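Local coordinates for protein tumor necrosis factor receptor superfamily member 11B (PDB 3URF) that acts as a secreted decoy receptor that captures the cytokine RANKL and so restrains osteoclast formation and bone resorption, at residues P64-K67 / E68-V72. Sequence-based numbering, arbitrary orientation.
Sequences PVCK and ELQYV
K67 O accepts the backbone N of Q70 at 3.1 Å, and a water lies within hydrogen-bonding distance of both K67 O (2.7 Å) and Q70 O. This backbone bond from Q70 N closes the type I beta turn from K67 to Q70. The side chain of Q70 folds back to the first residue of the turn, K67. Its CG stands anti to its own carbonyl carbon (chi1 -84°) and the chain runs on extended, bringing OE1 within 2.9 Å of K67 N in an almost straight bond (N-H...O 177°). On the way the amide passes alongside the base of the K67 chain, with Q70 OE1 3.3 Å from K67 CG; both side chains point the same way and touch L92. The turn belongs to the second TNFR cysteine-rich repeat, where it leads into strand 70-74, paired antiparallel with strand 83-86. Here C66 forms its disulfide with C84, pinning the approach to the turn onto that partner strand, and C66 SG rests 3.8 Å from V72 CG2. A leucine in place of Q70 would probably leave K67 N without its side-chain acceptor and the run from C66 to K67 less firmly fixed against the turn. The chain of another protein packs against this loop: P64 and V65 each meet an acidic side chain of it, and L69 a polar one.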
ATOM      1  N   PRO B  64      -9.936 -17.579 -11.602  1.00 66.11           N
ATOM      2  CA  PRO B  64     -10.483 -16.243 -11.379  1.00 65.57           C
ATOM      3  C   PRO B  64     -11.145 -15.751 -12.657  1.00 67.64           C
ATOM      4  O   PRO B  64     -11.229 -16.489 -13.642  1.00 71.41           O
ATOM      5  CB  PRO B  64      -9.233 -15.406 -11.094  1.00 55.71           C
ATOM      6  CG  PRO B  64      -8.116 -16.108 -11.864  1.00 53.29           C
ATOM      7  CD  PRO B  64      -8.574 -17.521 -12.173  1.00 63.87           C
ATOM      8  N   VAL B  65     -11.606 -14.508 -12.621  1.00 65.92           N
ATOM      9  CA  VAL B  65     -12.141 -13.811 -13.781  1.00 64.12           C
ATOM     10  C   VAL B  65     -11.068 -13.651 -14.871  1.00 73.66           C
ATOM     11  O   VAL B  65      -9.873 -13.595 -14.571  1.00 78.26           O
ATOM     12  CB  VAL B  65     -12.659 -12.433 -13.342  1.00 56.69           C
ATOM     13  CG1 VAL B  65     -13.067 -11.597 -14.535  1.00 63.82           C
ATOM     14  CG2 VAL B  65     -13.817 -12.592 -12.349  1.00 43.19           C
ATOM     15  N   CYS B  66     -11.493 -13.603 -16.133  1.00 73.77           N
ATOM     16  CA  CYS B  66     -10.560 -13.421 -17.249  1.00 68.13           C
ATOM     17  C   CYS B  66     -10.122 -11.979 -17.395  1.00 63.19           C
ATOM     18  O   CYS B  66     -10.877 -11.055 -17.108  1.00 65.24           O
ATOM     19  CB  CYS B  66     -11.170 -13.887 -18.574  1.00 58.45           C
ATOM     20  SG  CYS B  66     -11.302 -15.675 -18.730  1.00127.88           S
ATOM     21  N   LYS B  67      -8.898 -11.797 -17.865  1.00 69.25           N
ATOM     22  CA  LYS B  67      -8.343 -10.470 -18.051  1.00 69.19           C
ATOM     23  C   LYS B  67      -8.767  -9.909 -19.406  1.00 71.99           C
ATOM     24  O   LYS B  67      -9.405 -10.602 -20.203  1.00 65.17           O
ATOM     25  CB  LYS B  67      -6.822 -10.531 -17.915  1.00 72.53           C
ATOM     26  CG  LYS B  67      -6.373 -11.421 -16.754  1.00 62.78           C
ATOM     27  CD  LYS B  67      -4.980 -11.079 -16.266  1.00 67.40           C
ATOM     28  CE  LYS B  67      -4.465 -12.077 -15.224  1.00 68.96           C
ATOM     29  NZ  LYS B  67      -5.125 -12.006 -13.879  1.00 70.95           N
ATOM     30  N   GLU B  68      -8.409  -8.653 -19.659  1.00 74.92           N
ATOM     31  CA  GLU B  68      -8.854  -7.945 -20.853  1.00 63.27           C
ATOM     32  C   GLU B  68      -8.556  -8.659 -22.162  1.00 62.87           C
ATOM     33  O   GLU B  68      -9.464  -8.925 -22.952  1.00 74.02           O
ATOM     34  CB  GLU B  68      -8.273  -6.538 -20.889  1.00 70.70           C
ATOM     35  CG  GLU B  68      -9.231  -5.503 -20.335  1.00 99.79           C
ATOM     36  CD  GLU B  68     -10.557  -5.471 -21.092  1.00110.19           C
ATOM     37  OE1 GLU B  68     -11.623  -5.585 -20.443  1.00117.67           O
ATOM     38  OE2 GLU B  68     -10.530  -5.328 -22.337  1.00100.67           O
ATOM     39  N   LEU B  69      -7.286  -8.958 -22.396  1.00 56.54           N
ATOM     40  CA  LEU B  69      -6.888  -9.640 -23.621  1.00 62.99           C
ATOM     41  C   LEU B  69      -6.936 -11.154 -23.494  1.00 60.93           C
ATOM     42  O   LEU B  69      -6.204 -11.876 -24.184  1.00 58.42           O
ATOM     43  CB  LEU B  69      -5.510  -9.174 -24.077  1.00 63.98           C
ATOM     44  CG  LEU B  69      -5.539  -7.665 -24.310  1.00 63.57           C
ATOM     45  CD1 LEU B  69      -4.368  -7.215 -25.147  1.00 60.54           C
ATOM     46  CD2 LEU B  69      -6.847  -7.303 -24.981  1.00 65.68           C
ATOM     47  N   GLN B  70      -7.813 -11.627 -22.616  1.00 51.31           N
ATOM     48  CA  GLN B  70      -8.029 -13.047 -22.455  1.00 61.07           C
ATOM     49  C   GLN B  70      -9.412 -13.439 -22.888  1.00 69.26           C
ATOM     50  O   GLN B  70     -10.334 -12.627 -22.861  1.00 73.37           O
ATOM     51  CB  GLN B  70      -7.871 -13.438 -21.009  1.00 63.97           C
ATOM     52  CG  GLN B  70      -6.461 -13.684 -20.616  1.00 59.78           C
ATOM     53  CD  GLN B  70      -6.393 -14.310 -19.263  1.00 60.06           C
ATOM     54  OE1 GLN B  70      -7.286 -14.109 -18.422  1.00 60.19           O
ATOM     55  NE2 GLN B  70      -5.346 -15.094 -19.033  1.00 53.84           N
ATOM     56  N   TYR B  71      -9.551 -14.702 -23.269  1.00 69.81           N
ATOM     57  CA  TYR B  71     -10.848 -15.246 -23.625  1.00 63.62           C
ATOM     58  C   TYR B  71     -11.114 -16.547 -22.856  1.00 67.93           C
ATOM     59  O   TYR B  71     -10.178 -17.285 -22.513  1.00 59.41           O
ATOM     60  CB  TYR B  71     -10.912 -15.492 -25.129  1.00 61.55           C
ATOM     61  CG  TYR B  71     -10.278 -16.794 -25.527  1.00 71.54           C
ATOM     62  CD1 TYR B  71      -8.927 -16.862 -25.872  1.00 69.67           C
ATOM     63  CD2 TYR B  71     -11.024 -17.966 -25.533  1.00 69.71           C
ATOM     64  CE1 TYR B  71      -8.342 -18.070 -26.228  1.00 70.89           C
ATOM     65  CE2 TYR B  71     -10.450 -19.172 -25.877  1.00 84.01           C
ATOM     66  CZ  TYR B  71      -9.109 -19.225 -26.224  1.00 82.62           C
ATOM     67  OH  TYR B  71      -8.552 -20.439 -26.573  1.00 86.47           O
ATOM     68  N   VAL B  72     -12.389 -16.821 -22.588  1.00 65.75           N
ATOM     69  CA  VAL B  72     -12.775 -18.050 -21.900  1.00 57.85           C
ATOM     70  C   VAL B  72     -12.698 -19.262 -22.806  1.00 66.17           C
ATOM     71  O   VAL B  72     -13.595 -19.504 -23.608  1.00 69.39           O
ATOM     72  CB  VAL B  72     -14.201 -17.984 -21.347  1.00 50.71           C
ATOM     73  CG1 VAL B  72     -14.443 -19.159 -20.395  1.00 58.31           C
ATOM     74  CG2 VAL B  72     -14.434 -16.667 -20.626  1.00 50.67           C
TER
HETATM   75  O   HOH W   1     -11.664 -10.689 -21.645  1.00 58.44           O